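Local coordinates for protein putative lipase/esterase (Lactobacillus plantarum WCFS1, PDB 3BXP) that probably hydrolyses carboxylic esters, as a putative lipase or carboxylesterase built on the alpha/beta-hydrolase fold, at residues Q80-Y83 and P84-Q88; Q88-G91 and A92-W96; I158-A162 and G163-T167; E203-P206 and P207-L211. All coordinates share one frame; numbering follows the deposited sequence.

The four contacts follow one another along a single alpha/beta-hydrolase chain. Contacts 1 and 2 are consecutive on helix 85-99 and share Gln88: the first is the loop entry and opening turn, the second the middle of the helix, with centres about 12 Å apart. Contact 3 belongs to the loop between strand 150-154 and helix 168-174, and contact 4 to the start of helix 208-219. Their centres lie about 10 Å apart and they touch, Asn209 OD1 probably accepting from the backbone N of Ile158 and Asp159. Contact 2, in a helix packed on the sheet, and contact 4 fall on opposite sides of the chain's centre, about 27 Å between centres.

Contact 1 (Q80-Y83 and P84-Q88); sequences QSVY and PWALQ. With EPE (4-(2-hydroxyethyl)-1-piperazine ethanesulfonic acid), chain I.
Ser81 meets Trp85 through its carbonyl: Ser81 O lies in the plane of the indole, at its edge, 3.2 Å from Trp85 CD1. This oxygen is buried here with no polar partner in the model. The backbone N of Ser81 gives a straight bond of 3.0 Å to O2S of the bound buffer molecule EPE (N-H...O angle 164°), while Trp85 NE1 donates to O1S of the same sulfonate over 2.8 Å, also in the indole plane. The two donors thus hold different oxygens of one anionic group; a leucine in place of Trp85 would probably leave O1S without its N-H partner and strip the flat surface that stacks on His14. The hydroxyl of Ser81 turns instead to Gln173 O.

Val82 is still in the loop, but its carbonyl is tied to the first turn of helix 85-99, the helix that follows strand 67-72 in this alpha/beta-hydrolase fold. Val82 O accepts from Ala86 N at 2.9 Å, with the donor nearly along the C=O axis (165°). With CG1 anti to the backbone N (chi1 171°), that methyl reaches Ala86 CB at 3.7 Å and also sits over the centre of one face of the Tyr83 ring.

Tyr83 precedes a cis peptide bond to Pro84, whose CD lies over one face of the Trp85 indole. Leu87 CG comes to the edge of the phenol ring, near its plane, 3.8 Å from Tyr83 CD1. The phenol OH is hydrogen-bonded to His121 ND1, and helix 118-129 packs on the same side chain through Val122 and Thr125.

Contact 2 (Q88-G91 and A92-W96); sequences QQLG and ATIDW
The flat peptide carbonyl of Gln89 takes two donors from Thr93, one on each face of its plane. The hydroxyl, Thr93 OG1, approaches Gln89 O at 2.7 Å, tilted 32° out of that plane; Thr93 N arrives on the other face at 2.9 Å, tilted by a similar amount. The first torsion explains the hydroxyl's reach: at chi1 -56° OG1 stands beside its own backbone N and turns back along the helix, while CG2 is anti to that N. A valine here would probably leave Gln89 O with the backbone N-H on one face but without its hydroxyl donor on the other.

Most of the other bonds are the i to i+4 bonds of an alpha-helix. Ala92 N meets Gln88 O at 2.7 Å, Ile94 N meets Leu90 O at 3.0 Å with an N-H...O angle of 169°, and Asp95 N meets Gly91 O at 3.0 Å; Thr93 N is also weakly bonded to Leu90 O. Side chains meet less closely, Leu90 CD1 to Ile94 CD1 at 4.4 Å, while Ile94 CG1 lies against Leu90 O at 3.4 Å.

This middle part of helix 85-99 lies against the central sheet. Leu90 rests on Leu71 of strand 67-72 and on Val122 and Tyr126 of helix 118-129, and Thr93 touches Phe16, Val69 and Leu71. Gln89 binds Gln74 N and His14 O through its amide, and Asp95 OD2 accepts from Gln145 N. Because the buried hydroxyl of Thr93 donates to the helix's own backbone, a polar group is accommodated within this apolar interface against the strands.

Contact 3 (I158-A162 and G163-T167); sequences IDLTA and GFPTT
Leu160 and Pro165 pack with their side chains set obliquely to each other. The contact is made by Leu160 CD2 and Pro165 CD, 4.2 Å apart, and the same ring carbon lies 3.6 Å from Leu160 O. In Leu160, chi1 of -59° puts CG beside the backbone N, and with CD1 extended (chi2 -177°) CD2 is the branch turned to the proline. Pro165 follows a cis peptide bond. The two residues share outside cover, since both touch Ile174 of helix 168-174.

Leu160 sits inside a type I beta turn running from Asp159 to Ala162, closed by the bond from Ala162 N to Asp159 O at 2.9 Å. An Asx turn is laid over it. Asp159 OD1 takes Thr161 N at 2.9 Å and the hydroxyl Thr161 OG1 at 2.6 Å, both from the same face of the carboxylate, which they approach well out of its plane. The second oxygen, OD2, makes a salt bridge with Lys212 and is bonded by Gln184, so the carboxylate as a whole is held at both ends. The beta turn and its Asx turn form part of the loop that joins strand 150-154 of the alpha/beta-hydrolase sheet to helix 168-174.

Gly163 leaves the turn at phi 127°, where a beta carbon would run into Ala162 O. Its N-H donates to a water at 2.9 Å. That water in turn donates to Leu160 O and Pro165 O, tying the two halves of the loop together at three points. Another water accepts from Phe164 N, 3.0 Å away, and lies within hydrogen-bonding distance of Asp159 O.

Contact 4 (E203-P206 and P207-L211); sequences ESVP and PINSL. With PGR (R-1,2-propanediol), chain K.
The start of helix 208-219 follows the loop after strand 194-199, a connection that in alpha/beta-hydrolases commonly carries the acid of the catalytic triad. Here the carbonyl of Pro206 is gripped twice by Asn209. The side-chain amide, Asn209 ND2, donates to Pro206 O at 2.9 Å (N-H...O angle 158°), lying in the carbonyl plane on a lone pair. Asn209 N reaches the same oxygen at 3.1 Å, from above that plane (40° out of it). Having CG anti to the carbonyl carbon (chi1 -81°) brings the amide back over the preceding residues, where it lies alongside the Pro206 ring and points the same way; ND2 is 3.6 Å from Pro206 CD.

With two bonds from one residue, the carbonyl oxygen and the amide are each fixed by the other, and the carboxamide's rotation is set further by OD1, which accepts from the backbone N of Ile158 and Asp159. Val205 CG1 meets Asn209 ND2 at 3.9 Å, the two side chains crossing at about a right angle. Pro206 CB also packs on Ile208 CG2 at 4.0 Å.

A propanediol, probably from the crystallisation liquor, takes a weak bond from Ile208 N through its O1 and is also bonded by Gln215 NE2 of the second subunit. Pro207 packs on Leu218 of that subunit, and Ile208 on its Gln215. Within the chain, Val205 and Pro207 lie on Gln198 of strand 194-199 and Val205 touches Ser117, while Ser210 rests on Val196 and bonds through OG to Gln198 and to Tyr226 of strand 224-229.

Contact 1 (Q80-Y83 and P84-Q88)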
# COMPACT_ATOMS: atom_id res chain seq x y z
N GLN B 80 20.38 26.54 -11.65
CA GLN B 80 19.41 27.03 -10.68
C GLN B 80 19.08 25.94 -9.66
O GLN B 80 19.35 24.75 -9.88
CB GLN B 80 18.15 27.47 -11.38
CG GLN B 80 18.39 28.54 -12.42
CD GLN B 80 17.13 28.91 -13.12
OE1 GLN B 80 16.80 28.37 -14.19
NE2 GLN B 80 16.38 29.82 -12.53
N SER B 81 18.49 26.36 -8.56
CA SER B 81 17.90 25.42 -7.62
C SER B 81 16.39 25.43 -7.78
O SER B 81 15.79 26.36 -8.32
CB SER B 81 18.27 25.73 -6.19
OG SER B 81 19.68 25.80 -6.05
N VAL B 82 15.81 24.36 -7.28
CA VAL B 82 14.38 24.13 -7.40
C VAL B 82 13.64 24.90 -6.32
O VAL B 82 12.55 25.38 -6.55
CB VAL B 82 14.07 22.60 -7.26
CG1 VAL B 82 12.56 22.34 -7.17
CG2 VAL B 82 14.70 21.83 -8.41
N TYR B 83 14.19 24.96 -5.13
CA TYR B 83 13.51 25.55 -4.02
C TYR B 83 14.26 26.83 -3.61
O TYR B 83 15.45 26.93 -3.90
CB TYR B 83 13.47 24.54 -2.86
CG TYR B 83 12.67 23.27 -3.12
CD1 TYR B 83 11.29 23.31 -3.17
CD2 TYR B 83 13.27 22.02 -3.34
CE1 TYR B 83 10.50 22.18 -3.39
CE2 TYR B 83 12.49 20.87 -3.60
CZ TYR B 83 11.12 20.96 -3.62
OH TYR B 83 10.37 19.87 -3.86
N PRO B 84 13.57 27.79 -2.94
CA PRO B 84 12.19 27.59 -2.52
C PRO B 84 11.19 27.81 -3.63
O PRO B 84 9.98 27.69 -3.45
CB PRO B 84 12.01 28.64 -1.43
CG PRO B 84 12.83 29.75 -1.90
CD PRO B 84 14.07 29.12 -2.54
N TRP B 85 11.70 28.09 -4.81
CA TRP B 85 10.86 28.59 -5.91
C TRP B 85 9.67 27.71 -6.27
O TRP B 85 8.58 28.24 -6.48
CB TRP B 85 11.68 28.89 -7.17
CG TRP B 85 13.04 29.44 -6.81
CD1 TRP B 85 14.25 28.82 -7.01
CD2 TRP B 85 13.33 30.65 -6.12
NE1 TRP B 85 15.26 29.56 -6.48
CE2 TRP B 85 14.72 30.71 -5.95
CE3 TRP B 85 12.55 31.72 -5.64
CZ2 TRP B 85 15.36 31.77 -5.30
CZ3 TRP B 85 13.18 32.79 -5.02
CH2 TRP B 85 14.57 32.81 -4.88
N ALA B 86 9.86 26.39 -6.37
CA ALA B 86 8.77 25.51 -6.79
C ALA B 86 7.57 25.59 -5.85
O ALA B 86 6.45 25.49 -6.31
CB ALA B 86 9.24 24.04 -6.94
N LEU B 87 7.81 25.73 -4.56
CA LEU B 87 6.76 25.84 -3.52
C LEU B 87 5.91 27.13 -3.72
O LEU B 87 4.68 27.09 -3.70
CB LEU B 87 7.36 25.82 -2.11
CG LEU B 87 8.09 24.58 -1.68
CD1 LEU B 87 8.78 24.84 -0.34
CD2 LEU B 87 7.15 23.38 -1.59
N GLN B 88 6.61 28.23 -4.00
CA GLN B 88 5.98 29.55 -4.28
C GLN B 88 5.15 29.48 -5.56
O GLN B 88 4.01 29.95 -5.60
CB GLN B 88 7.06 30.65 -4.29
CG GLN B 88 7.71 30.80 -2.92
CD GLN B 88 9.05 31.54 -2.84
OE1 GLN B 88 9.77 31.72 -3.81
NE2 GLN B 88 9.41 31.90 -1.63
N1 EPE I . 22.82 28.51 -7.53
C2 EPE I . 23.87 28.98 -8.47
C3 EPE I . 25.18 28.27 -8.14
N4 EPE I . 25.06 26.82 -8.10
C5 EPE I . 23.93 26.34 -7.33
C6 EPE I . 22.65 27.06 -7.72
C7 EPE I . 26.26 26.19 -7.59
C8 EPE I . 26.85 25.38 -8.73
O8 EPE I . 27.54 26.27 -9.59
C9 EPE I . 21.61 29.24 -7.85
C10 EPE I . 20.57 28.87 -6.81
S EPE I . 19.03 29.73 -7.17
O1S EPE I . 18.07 29.45 -6.08
O2S EPE I . 18.57 29.40 -8.50
O3S EPE I . 19.36 31.19 -7.16

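Contact 2 (Q88-G91 and A92-W96)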
# COMPACT_ATOMS: atom_id res chain seq x y z
N GLN B 88 6.61 28.23 -4.00
CA GLN B 88 5.98 29.55 -4.28
C GLN B 88 5.15 29.48 -5.56
O GLN B 88 4.01 29.95 -5.60
CB GLN B 88 7.06 30.65 -4.29
CG GLN B 88 7.71 30.80 -2.92
CD GLN B 88 9.05 31.54 -2.84
OE1 GLN B 88 9.77 31.72 -3.81
NE2 GLN B 88 9.41 31.90 -1.63
N GLN B 89 5.69 28.80 -6.58
CA GLN B 89 4.97 28.63 -7.86
C GLN B 89 3.72 27.78 -7.73
O GLN B 89 2.71 28.05 -8.34
CB GLN B 89 5.90 28.01 -8.89
CG GLN B 89 7.09 28.86 -9.28
CD GLN B 89 8.16 28.12 -10.09
OE1 GLN B 89 8.32 26.88 -10.03
NE2 GLN B 89 8.92 28.90 -10.87
N LEU B 90 3.80 26.74 -6.92
CA LEU B 90 2.65 25.88 -6.68
C LEU B 90 1.61 26.72 -5.90
O LEU B 90 0.44 26.71 -6.22
CB LEU B 90 3.06 24.64 -5.93
CG LEU B 90 2.00 23.62 -5.54
CD1 LEU B 90 0.95 23.36 -6.66
CD2 LEU B 90 2.67 22.31 -5.08
N GLY B 91 2.06 27.47 -4.90
CA GLY B 91 1.17 28.41 -4.23
C GLY B 91 0.53 29.46 -5.15
O GLY B 91 -0.66 29.79 -5.01
N ALA B 92 1.36 30.03 -6.04
CA ALA B 92 0.90 31.01 -7.02
C ALA B 92 -0.12 30.38 -8.00
O ALA B 92 -1.03 31.06 -8.47
CB ALA B 92 2.07 31.63 -7.76
N THR B 93 0.04 29.09 -8.28
CA THR B 93 -0.85 28.38 -9.24
C THR B 93 -2.21 28.13 -8.59
O THR B 93 -3.30 28.25 -9.23
CB THR B 93 -0.19 27.06 -9.74
OG1 THR B 93 1.09 27.33 -10.32
CG2 THR B 93 -1.07 26.35 -10.76
N ILE B 94 -2.16 27.71 -7.34
CA ILE B 94 -3.38 27.56 -6.56
C ILE B 94 -4.11 28.93 -6.50
O ILE B 94 -5.33 29.02 -6.75
CB ILE B 94 -3.11 27.03 -5.14
CG1 ILE B 94 -2.63 25.55 -5.19
CG2 ILE B 94 -4.36 27.17 -4.30
CD1 ILE B 94 -1.97 25.05 -3.87
N ASP B 95 -3.38 29.99 -6.20
CA ASP B 95 -3.97 31.33 -6.21
C ASP B 95 -4.59 31.68 -7.56
O ASP B 95 -5.75 32.07 -7.69
CB ASP B 95 -2.89 32.33 -5.84
CG ASP B 95 -3.40 33.74 -5.66
OD1 ASP B 95 -3.83 34.30 -6.65
OD2 ASP B 95 -3.32 34.30 -4.56
N TRP B 96 -3.82 31.44 -8.62
CA TRP B 96 -4.35 31.72 -9.96
C TRP B 96 -5.66 30.97 -10.24
O TRP B 96 -6.65 31.53 -10.73
CB TRP B 96 -3.28 31.44 -11.02
CG TRP B 96 -3.75 31.75 -12.39
CD1 TRP B 96 -3.82 33.00 -12.99
CD2 TRP B 96 -4.24 30.81 -13.37
NE1 TRP B 96 -4.30 32.86 -14.28
CE2 TRP B 96 -4.57 31.54 -14.53
CE3 TRP B 96 -4.40 29.41 -13.38
CZ2 TRP B 96 -5.07 30.91 -15.68
CZ3 TRP B 96 -4.91 28.80 -14.52
CH2 TRP B 96 -5.23 29.56 -15.65

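Contact 3 (I158-A162 and G163-T167)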
# COMPACT_ATOMS: atom_id res chain seq x y z
N ILE B 158 10.80 11.62 -2.30
CA ILE B 158 10.35 12.11 -1.01
C ILE B 158 11.53 12.60 -0.19
O ILE B 158 11.44 13.63 0.52
CB ILE B 158 9.64 10.98 -0.22
CG1 ILE B 158 8.28 10.65 -0.90
CG2 ILE B 158 9.47 11.30 1.28
CD1 ILE B 158 7.22 11.88 -0.94
N ASP B 159 12.61 11.84 -0.23
CA ASP B 159 13.81 12.15 0.60
C ASP B 159 15.05 12.16 -0.28
O ASP B 159 15.44 11.13 -0.87
CB ASP B 159 13.88 11.18 1.77
CG ASP B 159 15.05 11.42 2.71
OD1 ASP B 159 16.02 12.13 2.36
OD2 ASP B 159 15.01 10.82 3.83
N LEU B 160 15.62 13.37 -0.43
CA LEU B 160 16.73 13.61 -1.35
C LEU B 160 18.03 12.99 -0.88
O LEU B 160 19.05 13.12 -1.56
CB LEU B 160 16.91 15.12 -1.63
CG LEU B 160 15.71 15.84 -2.24
CD1 LEU B 160 16.07 17.31 -2.53
CD2 LEU B 160 15.26 15.15 -3.51
N THR B 161 17.98 12.31 0.26
CA THR B 161 19.11 11.55 0.76
C THR B 161 18.92 10.04 0.58
O THR B 161 19.80 9.27 0.89
CB THR B 161 19.38 11.79 2.25
OG1 THR B 161 18.35 11.16 3.04
CG2 THR B 161 19.49 13.31 2.60
N ALA B 162 17.78 9.64 0.04
CA ALA B 162 17.39 8.22 0.02
C ALA B 162 17.75 7.45 -1.28
O ALA B 162 17.24 6.35 -1.55
CB ALA B 162 15.88 8.08 0.32
N GLY B 163 18.63 8.02 -2.11
CA GLY B 163 19.09 7.31 -3.30
C GLY B 163 18.95 8.08 -4.60
O GLY B 163 19.69 7.84 -5.56
N PHE B 164 17.94 8.94 -4.67
CA PHE B 164 17.83 9.90 -5.76
C PHE B 164 17.76 11.28 -5.19
O PHE B 164 16.85 11.54 -4.39
CB PHE B 164 16.58 9.70 -6.64
CG PHE B 164 16.49 10.74 -7.71
CD1 PHE B 164 17.08 10.52 -8.94
CD2 PHE B 164 15.91 11.98 -7.45
CE1 PHE B 164 17.06 11.51 -9.91
CE2 PHE B 164 15.90 12.97 -8.42
CZ PHE B 164 16.47 12.73 -9.64
N PRO B 165 18.68 12.18 -5.63
CA PRO B 165 19.69 11.93 -6.67
C PRO B 165 20.85 11.11 -6.12
O PRO B 165 20.89 10.83 -4.93
CB PRO B 165 20.19 13.33 -7.02
CG PRO B 165 20.01 14.09 -5.76
CD PRO B 165 18.79 13.55 -5.10
N THR B 166 21.81 10.79 -6.99
CA THR B 166 22.86 9.81 -6.63
C THR B 166 24.04 10.41 -5.92
O THR B 166 24.89 9.69 -5.41
CB THR B 166 23.38 9.06 -7.88
OG1 THR B 166 23.89 10.00 -8.83
CG2 THR B 166 22.27 8.29 -8.52
N THR B 167 24.12 11.74 -5.93
CA THR B 167 25.25 12.45 -5.33
C THR B 167 24.85 13.64 -4.49
O THR B 167 23.85 14.25 -4.76
CB THR B 167 26.21 13.01 -6.41
OG1 THR B 167 25.55 14.06 -7.14
CG2 THR B 167 26.67 11.92 -7.36
O HOH W 1 15.37 9.68 -3.31
O HOH W 2 20.20 10.40 -2.35

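Contact 4 (E203-P206 and P207-L211)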
# COMPACT_ATOMS: atom_id res chain seq x y z
N GLU B 203 12.86 0.96 -10.48
CA GLU B 203 14.31 1.02 -10.54
C GLU B 203 14.78 2.45 -10.81
O GLU B 203 15.98 2.70 -10.96
CB GLU B 203 14.81 0.05 -11.62
N SER B 204 13.82 3.37 -10.86
CA SER B 204 14.08 4.80 -11.15
C SER B 204 14.00 5.64 -9.88
O SER B 204 14.86 6.44 -9.58
CB SER B 204 13.02 5.35 -12.09
OG SER B 204 13.14 4.80 -13.40
N VAL B 205 12.90 5.45 -9.16
CA VAL B 205 12.65 6.09 -7.87
C VAL B 205 12.64 5.00 -6.81
O VAL B 205 11.76 4.12 -6.80
CB VAL B 205 11.27 6.85 -7.82
CG1 VAL B 205 11.02 7.54 -6.44
CG2 VAL B 205 11.15 7.88 -8.90
N PRO B 206 13.61 5.02 -5.91
CA PRO B 206 13.66 3.99 -4.85
C PRO B 206 12.37 3.96 -4.03
O PRO B 206 11.91 5.02 -3.56
CB PRO B 206 14.82 4.47 -3.96
CG PRO B 206 15.68 5.34 -4.87
CD PRO B 206 14.72 6.00 -5.82
N PRO B 207 11.77 2.76 -3.83
CA PRO B 207 10.49 2.68 -3.14
C PRO B 207 10.54 3.12 -1.68
O PRO B 207 9.50 3.45 -1.11
CB PRO B 207 10.10 1.21 -3.28
CG PRO B 207 10.74 0.77 -4.46
CD PRO B 207 12.07 1.49 -4.50
N ILE B 208 11.74 3.17 -1.11
CA ILE B 208 11.87 3.62 0.26
C ILE B 208 11.30 5.03 0.42
O ILE B 208 10.93 5.46 1.52
CB ILE B 208 13.34 3.59 0.71
CG1 ILE B 208 13.44 3.68 2.23
CG2 ILE B 208 14.11 4.64 0.00
CD1 ILE B 208 12.84 2.49 3.02
N ASN B 209 11.24 5.77 -0.66
CA ASN B 209 10.71 7.12 -0.62
C ASN B 209 9.24 7.11 -0.19
O ASN B 209 8.81 7.84 0.69
CB ASN B 209 10.84 7.79 -2.00
CG ASN B 209 12.24 8.35 -2.26
OD1 ASN B 209 12.58 9.39 -1.76
ND2 ASN B 209 13.00 7.68 -3.14
N SER B 210 8.43 6.31 -0.87
CA SER B 210 7.01 6.32 -0.53
C SER B 210 6.79 5.73 0.88
O SER B 210 5.90 6.16 1.60
CB SER B 210 6.15 5.64 -1.60
OG SER B 210 6.56 4.30 -1.84
N LEU B 211 7.57 4.72 1.23
CA LEU B 211 7.46 4.08 2.55
C LEU B 211 7.72 5.14 3.62
O LEU B 211 7.08 5.18 4.65
CB LEU B 211 8.50 2.95 2.68
CG LEU B 211 8.17 1.69 1.88
CD1 LEU B 211 9.41 0.81 1.73
CD2 LEU B 211 7.00 0.87 2.55
C1 PGR K . 13.31 0.12 -1.25
C2 PGR K . 13.99 -0.68 -0.13
C3 PGR K . 15.13 -1.54 -0.67
O1 PGR K . 14.03 1.30 -1.73
O2 PGR K . 14.52 0.09 0.97